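Local coordinates for regulatory protein SWI6 (Saccharomyces cerevisiae, PDB 1SW6) that acts as a subunit of the SBF and MBF complexes that drive cell-cycle-dependent transcription, here represented by its ankyrin-repeat domain, at residues L135-S140 with E165-A171; S155-Y159 with Y189-C193; P50-V54 with L123-V127. One frame throughout, in Å; residues are numbered along the deposited sequence.

In the fold
Followed from the N terminus, the chain first meets itself at interaction 3, where 123-127 returns to 50-54 and closes a loop that carries helices 57-71 and 105-115. The other two contacts come later and cross. Interaction 1 joins 135-140 to 165-171, and interaction 2 joins 155-159, which lies between those two segments, to 189-193 beyond them; both tie the first ankyrin repeat to the second, one through helices 134-140 and 167-173, the other through the loop after helix 144-152 and the C-terminal end of helix 183-190 with the residues just beyond it. Leu135 packs on Arg157 and Leu168 on Cys193, linking the crossed pair, while Trp137 on Val127 and Tyr159 against Pro50 join interaction 3 to them.

Interaction 1: L135-S140 with E165-A171; sequences LHWLTS and ESCLVKA
His136 reaches from helix 134-140 to the loop just before helix 167-173, where its NE2 donates to Glu165 O at 2.8 Å with an N-H...O angle of 158°. The acceptor lies in the ring plane, while Cys167 meets a face: its CB sits 4.2 Å from the ring centroid, nearly on the ring normal, in a CH-pi contact. The second ring nitrogen, ND1, is hydrogen-bonded to Thr133 OG1, so both nitrogens are engaged, which should restrain the rotation of the imidazole. This is the histidine of the TPLH motif of ankyrin repeats, here bonded from the first repeat to the second, whose helices run nearly parallel, with axes 7.8 Å apart at 21°. Replacing His136 by an alanine is likely to leave Glu165 O and Thr133 OG1 without their ring partner and to open a gap beside Cys167 CB. Cys167 also turns SG toward Leu135 CD2, at 3.8 Å, with chi1 near 56° setting the sulfur between its own backbone N and carbonyl carbon. Lys170 packs its CG 3.8 Å from His136 CD2, and a bend at chi2 then carries the chain back to its own segment, where NZ forms a salt bridge with Glu165 OE1; that carboxylate oxygen also pairs with Lys173. Farther along, water 1 joins Ser140 OG to Lys170 O, and Thr139 CG2 lies 3.7 Å from Ala171 CB.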
ATOM      1  N   LEU A 135      -2.006  -7.773 -11.527  1.00 38.40           N
ATOM      2  CA  LEU A 135      -0.615  -8.207 -11.596  1.00 39.05           C
ATOM      3  C   LEU A 135       0.308  -7.405 -10.666  1.00 38.32           C
ATOM      4  O   LEU A 135       1.229  -7.971 -10.073  1.00 39.51           O
ATOM      5  CB  LEU A 135      -0.118  -8.140 -13.047  1.00 40.12           C
ATOM      6  CG  LEU A 135       0.815  -9.267 -13.501  1.00 41.56           C
ATOM      7  CD1 LEU A 135       0.190 -10.623 -13.223  1.00 40.96           C
ATOM      8  CD2 LEU A 135       1.103  -9.103 -14.986  1.00 39.85           C
ATOM      9  N   HIS A 136       0.066  -6.100 -10.532  1.00 37.55           N
ATOM     10  CA  HIS A 136       0.885  -5.266  -9.650  1.00 36.57           C
ATOM     11  C   HIS A 136       0.715  -5.694  -8.193  1.00 37.70           C
ATOM     12  O   HIS A 136       1.691  -5.814  -7.451  1.00 36.03           O
ATOM     13  CB  HIS A 136       0.488  -3.797  -9.743  1.00 35.22           C
ATOM     14  CG  HIS A 136       0.924  -3.117 -11.003  1.00 35.85           C
ATOM     15  ND1 HIS A 136       0.335  -3.361 -12.226  1.00 36.96           N
ATOM     16  CD2 HIS A 136       1.850  -2.152 -11.214  1.00 34.52           C
ATOM     17  CE1 HIS A 136       0.877  -2.568 -13.136  1.00 37.29           C
ATOM     18  NE2 HIS A 136       1.798  -1.825 -12.546  1.00 36.43           N
ATOM     19  N   TRP A 137      -0.537  -5.889  -7.788  1.00 38.59           N
ATOM     20  CA  TRP A 137      -0.858  -6.289  -6.418  1.00 39.56           C
ATOM     21  C   TRP A 137      -0.221  -7.620  -6.060  1.00 37.99           C
ATOM     22  O   TRP A 137       0.436  -7.749  -5.022  1.00 35.94           O
ATOM     23  CB  TRP A 137      -2.372  -6.416  -6.239  1.00 42.74           C
ATOM     24  CG  TRP A 137      -3.090  -5.136  -5.963  1.00 48.29           C
ATOM     25  CD1 TRP A 137      -2.643  -3.865  -6.197  1.00 50.68           C
ATOM     26  CD2 TRP A 137      -4.413  -5.004  -5.437  1.00 51.69           C
ATOM     27  NE1 TRP A 137      -3.608  -2.949  -5.850  1.00 51.25           N
ATOM     28  CE2 TRP A 137      -4.705  -3.622  -5.380  1.00 52.38           C
ATOM     29  CE3 TRP A 137      -5.385  -5.921  -5.006  1.00 53.82           C
ATOM     30  CZ2 TRP A 137      -5.929  -3.134  -4.912  1.00 54.14           C
ATOM     31  CZ3 TRP A 137      -6.605  -5.434  -4.538  1.00 54.72           C
ATOM     32  CH2 TRP A 137      -6.863  -4.052  -4.496  1.00 55.13           C
ATOM     33  N   LEU A 138      -0.424  -8.604  -6.929  1.00 36.13           N
ATOM     34  CA  LEU A 138       0.101  -9.948  -6.707  1.00 35.94           C
ATOM     35  C   LEU A 138       1.621 -10.051  -6.760  1.00 35.46           C
ATOM     36  O   LEU A 138       2.213 -10.884  -6.070  1.00 34.00           O
ATOM     37  CB  LEU A 138      -0.544 -10.917  -7.700  1.00 36.28           C
ATOM     38  CG  LEU A 138      -2.002 -11.179  -7.313  1.00 36.54           C
ATOM     39  CD1 LEU A 138      -2.701 -12.052  -8.333  1.00 39.85           C
ATOM     40  CD2 LEU A 138      -2.014 -11.858  -5.965  1.00 37.68           C
ATOM     41  N   THR A 139       2.252  -9.202  -7.567  1.00 34.95           N
ATOM     42  CA  THR A 139       3.707  -9.208  -7.678  1.00 34.65           C
ATOM     43  C   THR A 139       4.315  -8.518  -6.452  1.00 35.66           C
ATOM     44  O   THR A 139       5.346  -8.944  -5.918  1.00 34.09           O
ATOM     45  CB  THR A 139       4.171  -8.476  -8.962  1.00 36.15           C
ATOM     46  OG1 THR A 139       3.817  -9.257 -10.117  1.00 35.63           O
ATOM     47  CG2 THR A 139       5.687  -8.255  -8.945  1.00 33.75           C
ATOM     48  N   SER A 140       3.658  -7.456  -5.997  1.00 35.87           N
ATOM     49  CA  SER A 140       4.142  -6.701  -4.848  1.00 37.71           C
ATOM     50  C   SER A 140       4.171  -7.585  -3.603  1.00 37.06           C
ATOM     51  O   SER A 140       4.940  -7.364  -2.676  1.00 36.99           O
ATOM     52  CB  SER A 140       3.224  -5.503  -4.599  1.00 37.38           C
ATOM     53  OG  SER A 140       3.759  -4.649  -3.604  1.00 42.82           O
ATOM     54  N   GLU A 165       4.685   2.849 -13.561  1.00 40.54           N
ATOM     55  CA  GLU A 165       5.432   1.769 -12.941  1.00 40.07           C
ATOM     56  C   GLU A 165       4.829   0.420 -13.298  1.00 38.96           C
ATOM     57  O   GLU A 165       3.622   0.212 -13.166  1.00 39.55           O
ATOM     58  CB  GLU A 165       5.474   1.982 -11.426  1.00 40.59           C
ATOM     59  CG  GLU A 165       6.440   3.097 -11.065  1.00 39.76           C
ATOM     60  CD  GLU A 165       6.465   3.449  -9.588  1.00 41.70           C
ATOM     61  OE1 GLU A 165       5.987   2.643  -8.747  1.00 37.97           O
ATOM     62  OE2 GLU A 165       6.989   4.546  -9.278  1.00 41.91           O
ATOM     63  N   SER A 166       5.673  -0.487 -13.778  1.00 37.41           N
ATOM     64  CA  SER A 166       5.233  -1.830 -14.175  1.00 35.85           C
ATOM     65  C   SER A 166       5.066  -2.731 -12.961  1.00 33.38           C
ATOM     66  O   SER A 166       5.401  -2.342 -11.850  1.00 30.52           O
ATOM     67  CB  SER A 166       6.262  -2.459 -15.108  1.00 35.03           C
ATOM     68  OG  SER A 166       7.464  -2.702 -14.397  1.00 39.05           O
ATOM     69  N   CYS A 167       4.558  -3.939 -13.177  1.00 32.91           N
ATOM     70  CA  CYS A 167       4.371  -4.871 -12.074  1.00 33.80           C
ATOM     71  C   CYS A 167       5.708  -5.360 -11.539  1.00 32.53           C
ATOM     72  O   CYS A 167       5.847  -5.599 -10.345  1.00 33.30           O
ATOM     73  CB  CYS A 167       3.494  -6.065 -12.493  1.00 35.47           C
ATOM     74  SG  CYS A 167       4.077  -6.997 -13.919  1.00 42.57           S
ATOM     75  N   LEU A 168       6.699  -5.507 -12.412  1.00 33.13           N
ATOM     76  CA  LEU A 168       8.011  -5.952 -11.960  1.00 32.33           C
ATOM     77  C   LEU A 168       8.620  -4.876 -11.054  1.00 31.23           C
ATOM     78  O   LEU A 168       9.351  -5.186 -10.120  1.00 30.93           O
ATOM     79  CB  LEU A 168       8.928  -6.238 -13.151  1.00 31.47           C
ATOM     80  CG  LEU A 168      10.343  -6.665 -12.747  1.00 34.11           C
ATOM     81  CD1 LEU A 168      10.282  -8.011 -12.045  1.00 33.69           C
ATOM     82  CD2 LEU A 168      11.249  -6.737 -13.984  1.00 32.64           C
ATOM     83  N   VAL A 169       8.311  -3.610 -11.330  1.00 29.51           N
ATOM     84  CA  VAL A 169       8.810  -2.509 -10.502  1.00 29.92           C
ATOM     85  C   VAL A 169       8.303  -2.683  -9.054  1.00 30.40           C
ATOM     86  O   VAL A 169       8.990  -2.335  -8.101  1.00 30.64           O
ATOM     87  CB  VAL A 169       8.355  -1.134 -11.088  1.00 31.21           C
ATOM     88  CG1 VAL A 169       8.617   0.010 -10.085  1.00 32.49           C
ATOM     89  CG2 VAL A 169       9.124  -0.859 -12.383  1.00 30.11           C
ATOM     90  N   LYS A 170       7.105  -3.243  -8.896  1.00 30.64           N
ATOM     91  CA  LYS A 170       6.545  -3.471  -7.565  1.00 31.13           C
ATOM     92  C   LYS A 170       7.369  -4.511  -6.824  1.00 30.73           C
ATOM     93  O   LYS A 170       7.541  -4.432  -5.605  1.00 30.27           O
ATOM     94  CB  LYS A 170       5.088  -3.937  -7.672  1.00 32.70           C
ATOM     95  CG  LYS A 170       4.188  -2.893  -8.316  1.00 35.27           C
ATOM     96  CD  LYS A 170       4.387  -1.546  -7.628  1.00 37.65           C
ATOM     97  CE  LYS A 170       3.875  -0.406  -8.478  1.00 39.27           C
ATOM     98  NZ  LYS A 170       4.164   0.896  -7.831  1.00 39.93           N
ATOM     99  N   ALA A 171       7.897  -5.476  -7.571  1.00 29.99           N
ATOM    100  CA  ALA A 171       8.727  -6.516  -6.982  1.00 30.13           C
ATOM    101  C   ALA A 171       9.960  -5.909  -6.338  1.00 31.15           C
ATOM    102  O   ALA A 171      10.414  -6.377  -5.288  1.00 31.34           O
ATOM    103  CB  ALA A 171       9.156  -7.524  -8.051  1.00 29.44           C
TER
HETATM  104  O   HOH W   1       5.721  -3.081  -4.089  1.00 33.95           O

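Interaction 2: S155-Y159 with Y189-C193; sequences SNRLY and YLYPC
Arg157 carries the polar part of this contact between two repeats, donating from NH1 to Tyr189 O at 3.1 Å. The bond is somewhat bent, with an N-H...O angle of 145°, and the carbonyl oxygen stands a little away from the guanidinium plane. The same NH1 gives a second hydrogen bond to water 2, which lies in that plane at the edge of the group and in turn donates to Tyr191 OH. The other two nitrogens look outside the segments: NE forms a salt bridge with Asp33, and NH2 donates to Phe30 O. Within its own segment Asn156 forms an Asx turn that spans Arg157, OD1 accepting from Leu158 N at 2.7 Å.

Van der Waals contacts make up the rest. Pro192 places CG 3.7 Å from Arg157 CZ, over the centre of one guanidinium face, and the bend of the arginine chain at chi3, -65°, swings the flat group into this position. Leu190 CD2 touches the methylene Arg157 CD at 4.1 Å, and Leu158 CD2 meets Pro192 CB at 4.2 Å. Separate from these is a close sulfur-oxygen approach, Cys193 SG lying 3.2 Å from Arg157 O.

A buried guanidinium is thus held at its edge by polar partners and on one face by a proline, and its charge is probably offset mainly by Asp33, with the carbonyls of Tyr189 and Phe30 adding to the compensation.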
ATOM      1  N   SER A 155      -3.204 -11.754 -18.615  1.00 46.83           N
ATOM      2  CA  SER A 155      -2.778 -10.515 -17.989  1.00 46.39           C
ATOM      3  C   SER A 155      -1.611  -9.900 -18.758  1.00 46.37           C
ATOM      4  O   SER A 155      -0.583 -10.549 -18.975  1.00 45.75           O
ATOM      5  CB  SER A 155      -2.370 -10.762 -16.538  1.00 46.40           C
ATOM      6  OG  SER A 155      -3.491 -11.130 -15.758  1.00 47.44           O
ATOM      7  N   ASN A 156      -1.785  -8.648 -19.167  1.00 45.11           N
ATOM      8  CA  ASN A 156      -0.765  -7.916 -19.906  1.00 45.88           C
ATOM      9  C   ASN A 156       0.282  -7.439 -18.903  1.00 45.57           C
ATOM     10  O   ASN A 156      -0.024  -6.699 -17.962  1.00 46.45           O
ATOM     11  CB  ASN A 156      -1.398  -6.717 -20.610  1.00 46.38           C
ATOM     12  CG  ASN A 156      -0.440  -6.012 -21.545  1.00 47.87           C
ATOM     13  OD1 ASN A 156       0.712  -5.746 -21.194  1.00 45.67           O
ATOM     14  ND2 ASN A 156      -0.921  -5.687 -22.746  1.00 48.77           N
ATOM     15  N   ARG A 157       1.521  -7.860 -19.108  1.00 44.04           N
ATOM     16  CA  ARG A 157       2.602  -7.509 -18.201  1.00 42.85           C
ATOM     17  C   ARG A 157       3.219  -6.143 -18.463  1.00 42.91           C
ATOM     18  O   ARG A 157       4.021  -5.660 -17.669  1.00 42.72           O
ATOM     19  CB  ARG A 157       3.683  -8.585 -18.287  1.00 43.00           C
ATOM     20  CG  ARG A 157       3.157  -9.977 -17.984  1.00 42.77           C
ATOM     21  CD  ARG A 157       4.099 -11.056 -18.483  1.00 42.92           C
ATOM     22  NE  ARG A 157       4.207 -11.048 -19.941  1.00 40.93           N
ATOM     23  CZ  ARG A 157       4.862 -11.964 -20.644  1.00 40.78           C
ATOM     24  NH1 ARG A 157       5.474 -12.967 -20.021  1.00 40.39           N
ATOM     25  NH2 ARG A 157       4.899 -11.884 -21.970  1.00 40.47           N
ATOM     26  N   LEU A 158       2.837  -5.508 -19.563  1.00 42.58           N
ATOM     27  CA  LEU A 158       3.426  -4.220 -19.908  1.00 42.64           C
ATOM     28  C   LEU A 158       2.750  -2.966 -19.350  1.00 42.42           C
ATOM     29  O   LEU A 158       3.294  -1.871 -19.471  1.00 42.19           O
ATOM     30  CB  LEU A 158       3.529  -4.104 -21.435  1.00 41.99           C
ATOM     31  CG  LEU A 158       4.300  -5.196 -22.193  1.00 43.57           C
ATOM     32  CD1 LEU A 158       4.499  -4.755 -23.641  1.00 43.14           C
ATOM     33  CD2 LEU A 158       5.658  -5.435 -21.545  1.00 43.09           C
ATOM     34  N   TYR A 159       1.580  -3.120 -18.737  1.00 41.99           N
ATOM     35  CA  TYR A 159       0.858  -1.964 -18.206  1.00 41.40           C
ATOM     36  C   TYR A 159       1.512  -1.267 -17.022  1.00 40.09           C
ATOM     37  O   TYR A 159       1.863  -1.899 -16.029  1.00 39.92           O
ATOM     38  CB  TYR A 159      -0.569  -2.361 -17.810  1.00 43.85           C
ATOM     39  CG  TYR A 159      -1.518  -2.549 -18.972  1.00 45.70           C
ATOM     40  CD1 TYR A 159      -1.686  -1.547 -19.926  1.00 47.51           C
ATOM     41  CD2 TYR A 159      -2.272  -3.709 -19.099  1.00 46.55           C
ATOM     42  CE1 TYR A 159      -2.578  -1.698 -20.976  1.00 47.90           C
ATOM     43  CE2 TYR A 159      -3.170  -3.868 -20.146  1.00 47.89           C
ATOM     44  CZ  TYR A 159      -3.316  -2.860 -21.076  1.00 48.24           C
ATOM     45  OH  TYR A 159      -4.196  -3.009 -22.117  1.00 52.14           O
ATOM     46  N   TYR A 189       8.928 -15.116 -15.742  1.00 34.00           N
ATOM     47  CA  TYR A 189       7.610 -14.680 -16.202  1.00 36.19           C
ATOM     48  C   TYR A 189       7.464 -13.168 -16.409  1.00 36.24           C
ATOM     49  O   TYR A 189       6.571 -12.740 -17.146  1.00 38.00           O
ATOM     50  CB  TYR A 189       6.516 -15.147 -15.237  1.00 37.12           C
ATOM     51  CG  TYR A 189       6.294 -16.634 -15.253  1.00 41.15           C
ATOM     52  CD1 TYR A 189       7.197 -17.500 -14.635  1.00 42.27           C
ATOM     53  CD2 TYR A 189       5.200 -17.187 -15.925  1.00 42.86           C
ATOM     54  CE1 TYR A 189       7.023 -18.880 -14.685  1.00 45.74           C
ATOM     55  CE2 TYR A 189       5.013 -18.565 -15.984  1.00 45.83           C
ATOM     56  CZ  TYR A 189       5.931 -19.407 -15.361  1.00 47.11           C
ATOM     57  OH  TYR A 189       5.757 -20.774 -15.421  1.00 52.00           O
ATOM     58  N   LEU A 190       8.325 -12.361 -15.789  1.00 34.36           N
ATOM     59  CA  LEU A 190       8.193 -10.904 -15.942  1.00 35.32           C
ATOM     60  C   LEU A 190       9.345 -10.169 -16.627  1.00 35.02           C
ATOM     61  O   LEU A 190       9.363  -8.944 -16.628  1.00 34.46           O
ATOM     62  CB  LEU A 190       7.921 -10.233 -14.578  1.00 33.47           C
ATOM     63  CG  LEU A 190       6.716 -10.679 -13.726  1.00 33.00           C
ATOM     64  CD1 LEU A 190       6.471  -9.656 -12.612  1.00 33.07           C
ATOM     65  CD2 LEU A 190       5.458 -10.791 -14.587  1.00 31.64           C
ATOM     66  N   TYR A 191      10.285 -10.905 -17.225  1.00 34.89           N
ATOM     67  CA  TYR A 191      11.420 -10.280 -17.913  1.00 35.19           C
ATOM     68  C   TYR A 191      11.014  -9.237 -18.959  1.00 34.33           C
ATOM     69  O   TYR A 191      11.765  -8.292 -19.213  1.00 34.77           O
ATOM     70  CB  TYR A 191      12.317 -11.350 -18.566  1.00 35.13           C
ATOM     71  CG  TYR A 191      11.676 -12.087 -19.723  1.00 34.64           C
ATOM     72  CD1 TYR A 191      11.588 -11.504 -20.988  1.00 36.33           C
ATOM     73  CD2 TYR A 191      11.116 -13.342 -19.540  1.00 37.34           C
ATOM     74  CE1 TYR A 191      10.945 -12.159 -22.043  1.00 36.74           C
ATOM     75  CE2 TYR A 191      10.474 -14.006 -20.577  1.00 38.26           C
ATOM     76  CZ  TYR A 191      10.389 -13.411 -21.827  1.00 39.33           C
ATOM     77  OH  TYR A 191       9.741 -14.078 -22.851  1.00 41.36           O
ATOM     78  N   PRO A 192       9.830  -9.390 -19.591  1.00 34.89           N
ATOM     79  CA  PRO A 192       9.483  -8.364 -20.580  1.00 35.06           C
ATOM     80  C   PRO A 192       9.449  -6.964 -19.966  1.00 34.97           C
ATOM     81  O   PRO A 192       9.681  -5.984 -20.660  1.00 36.00           O
ATOM     82  CB  PRO A 192       8.107  -8.809 -21.076  1.00 35.80           C
ATOM     83  CG  PRO A 192       8.179 -10.317 -20.958  1.00 35.64           C
ATOM     84  CD  PRO A 192       8.854 -10.501 -19.622  1.00 34.74           C
ATOM     85  N   CYS A 193       9.163  -6.874 -18.666  1.00 35.25           N
ATOM     86  CA  CYS A 193       9.108  -5.584 -17.978  1.00 35.40           C
ATOM     87  C   CYS A 193      10.484  -4.932 -17.847  1.00 35.02           C
ATOM     88  O   CYS A 193      10.588  -3.726 -17.660  1.00 34.09           O
ATOM     89  CB  CYS A 193       8.512  -5.745 -16.573  1.00 37.77           C
ATOM     90  SG  CYS A 193       6.850  -6.467 -16.510  1.00 41.54           S
TER
HETATM   91  O   HOH W   2       7.157 -14.631 -21.928  1.00 45.79           O

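Interaction 3: P50-V54 with L123-V127; sequences PSPVV and LNIPV
Pro52 and Val54 lean on Asn124, Ile125 and Pro126 where two irregular segments meet near the protein surface: 50-54 folds through an inverse gamma turn centred on Val53, and 123-127 is part of the loop leading to helix 134-140 of the first ankyrin repeat. No hydrogen bond crosses between them, so the contact rests on side-chain packing and proline rings. Along 123-127, Asn124 takes part through its backbone, its carbonyl O lying 3.4 Å from Pro52 CG. Ile125 follows as the apolar partner of Val54. The two side chains cross at about a right angle, and Val54 CG2 presses between the branches of the isoleucine, 3.2 Å from Ile125 CG2 and 3.4 Å from Ile125 CG1, both tighter than usual carbon contacts. With CG1 of Val54 anti to the backbone N (chi1 178°), CG2 lies anti to the carbonyl carbon and is the methyl directed at the isoleucine. Ile125 also packs on Gln59 and Leu63 of helix 57-71, which connects the contact to that helix. Pro126 comes next, with its ring set against three residues of 50-54. Its CD touches Pro52 CG at 3.7 Å, the two proline rings sliding past each other in opposite directions, and lies 3.6 Å from Val54 CG2. Pro126 CG is 3.2 Å from Ser51 OG and 3.3 Å from Pro52 O.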
ATOM      1  N   PRO A  50       0.181   2.805 -21.151  1.00 52.46           N
ATOM      2  CA  PRO A  50      -0.628   3.668 -20.280  1.00 53.75           C
ATOM      3  C   PRO A  50      -1.693   2.868 -19.543  1.00 54.88           C
ATOM      4  O   PRO A  50      -2.267   1.927 -20.095  1.00 53.57           O
ATOM      5  CB  PRO A  50      -1.228   4.677 -21.258  1.00 54.41           C
ATOM      6  CG  PRO A  50      -1.374   3.858 -22.526  1.00 53.64           C
ATOM      7  CD  PRO A  50      -0.066   3.099 -22.575  1.00 52.23           C
ATOM      8  N   SER A  51      -1.944   3.231 -18.289  1.00 56.92           N
ATOM      9  CA  SER A  51      -2.954   2.535 -17.506  1.00 58.98           C
ATOM     10  C   SER A  51      -4.245   2.572 -18.310  1.00 61.23           C
ATOM     11  O   SER A  51      -4.726   3.643 -18.686  1.00 60.77           O
ATOM     12  CB  SER A  51      -3.158   3.220 -16.154  1.00 58.55           C
ATOM     13  OG  SER A  51      -4.083   2.491 -15.367  1.00 59.35           O
ATOM     14  N   PRO A  52      -4.816   1.396 -18.602  1.00 63.64           N
ATOM     15  CA  PRO A  52      -6.057   1.356 -19.377  1.00 66.19           C
ATOM     16  C   PRO A  52      -7.209   2.109 -18.715  1.00 68.76           C
ATOM     17  O   PRO A  52      -7.419   2.010 -17.504  1.00 69.07           O
ATOM     18  CB  PRO A  52      -6.321  -0.143 -19.522  1.00 65.47           C
ATOM     19  CG  PRO A  52      -5.663  -0.729 -18.305  1.00 64.80           C
ATOM     20  CD  PRO A  52      -4.386   0.043 -18.212  1.00 63.40           C
ATOM     21  N   VAL A  53      -7.935   2.890 -19.508  1.00 71.50           N
ATOM     22  CA  VAL A  53      -9.068   3.641 -18.982  1.00 74.11           C
ATOM     23  C   VAL A  53     -10.322   2.813 -19.222  1.00 75.75           C
ATOM     24  O   VAL A  53     -11.151   3.136 -20.073  1.00 75.95           O
ATOM     25  CB  VAL A  53      -9.228   5.010 -19.671  1.00 74.07           C
ATOM     26  CG1 VAL A  53     -10.354   5.788 -19.001  1.00 73.19           C
ATOM     27  CG2 VAL A  53      -7.918   5.788 -19.601  1.00 73.62           C
ATOM     28  N   VAL A  54     -10.440   1.733 -18.461  1.00 77.68           N
ATOM     29  CA  VAL A  54     -11.571   0.831 -18.576  1.00 79.60           C
ATOM     30  C   VAL A  54     -12.903   1.552 -18.517  1.00 80.52           C
ATOM     31  O   VAL A  54     -13.142   2.381 -17.638  1.00 80.82           O
ATOM     32  CB  VAL A  54     -11.528  -0.234 -17.475  1.00 79.57           C
ATOM     33  CG1 VAL A  54     -12.752  -1.140 -17.574  1.00 79.86           C
ATOM     34  CG2 VAL A  54     -10.244  -1.041 -17.610  1.00 80.07           C
ATOM     35  N   LEU A 123      -8.931  -9.221 -17.064  1.00 54.18           N
ATOM     36  CA  LEU A 123      -7.812  -9.077 -16.129  1.00 51.83           C
ATOM     37  C   LEU A 123      -6.980  -7.815 -16.295  1.00 51.27           C
ATOM     38  O   LEU A 123      -6.134  -7.516 -15.453  1.00 50.00           O
ATOM     39  CB  LEU A 123      -6.872 -10.279 -16.243  1.00 51.48           C
ATOM     40  CG  LEU A 123      -7.472 -11.669 -16.056  1.00 50.01           C
ATOM     41  CD1 LEU A 123      -6.419 -12.708 -16.374  1.00 49.96           C
ATOM     42  CD2 LEU A 123      -7.986 -11.817 -14.636  1.00 49.88           C
ATOM     43  N   ASN A 124      -7.223  -7.072 -17.366  1.00 50.66           N
ATOM     44  CA  ASN A 124      -6.447  -5.873 -17.632  1.00 51.12           C
ATOM     45  C   ASN A 124      -7.187  -4.565 -17.342  1.00 51.91           C
ATOM     46  O   ASN A 124      -7.338  -3.700 -18.215  1.00 50.69           O
ATOM     47  CB  ASN A 124      -5.950  -5.930 -19.080  1.00 51.56           C
ATOM     48  CG  ASN A 124      -5.115  -7.182 -19.353  1.00 51.48           C
ATOM     49  OD1 ASN A 124      -5.398  -7.948 -20.275  1.00 51.36           O
ATOM     50  ND2 ASN A 124      -4.082  -7.392 -18.540  1.00 49.87           N
ATOM     51  N   ILE A 125      -7.623  -4.434 -16.091  1.00 51.83           N
ATOM     52  CA  ILE A 125      -8.353  -3.266 -15.611  1.00 52.44           C
ATOM     53  C   ILE A 125      -7.711  -2.758 -14.323  1.00 52.67           C
ATOM     54  O   ILE A 125      -7.381  -3.544 -13.436  1.00 52.27           O
ATOM     55  CB  ILE A 125      -9.817  -3.631 -15.260  1.00 52.71           C
ATOM     56  CG1 ILE A 125     -10.531  -4.200 -16.483  1.00 53.91           C
ATOM     57  CG2 ILE A 125     -10.543  -2.415 -14.704  1.00 53.46           C
ATOM     58  CD1 ILE A 125     -11.923  -4.717 -16.178  1.00 54.47           C
ATOM     59  N   PRO A 126      -7.515  -1.438 -14.202  1.00 52.75           N
ATOM     60  CA  PRO A 126      -6.913  -0.966 -12.951  1.00 53.80           C
ATOM     61  C   PRO A 126      -7.879  -1.349 -11.823  1.00 55.01           C
ATOM     62  O   PRO A 126      -9.099  -1.264 -11.988  1.00 54.08           O
ATOM     63  CB  PRO A 126      -6.813   0.542 -13.162  1.00 53.09           C
ATOM     64  CG  PRO A 126      -6.607   0.653 -14.653  1.00 53.78           C
ATOM     65  CD  PRO A 126      -7.599  -0.355 -15.198  1.00 52.75           C
ATOM     66  N   VAL A 127      -7.339  -1.778 -10.687  1.00 55.81           N
ATOM     67  CA  VAL A 127      -8.171  -2.206  -9.568  1.00 56.93           C
ATOM     68  C   VAL A 127      -8.226  -1.215  -8.407  1.00 57.65           C
ATOM     69  O   VAL A 127      -8.997  -1.389  -7.463  1.00 58.66           O
ATOM     70  CB  VAL A 127      -7.704  -3.601  -9.077  1.00 56.47           C
ATOM     71  CG1 VAL A 127      -8.283  -3.928  -7.718  1.00 57.44           C
ATOM     72  CG2 VAL A 127      -8.138  -4.648 -10.081  1.00 56.36           C
TER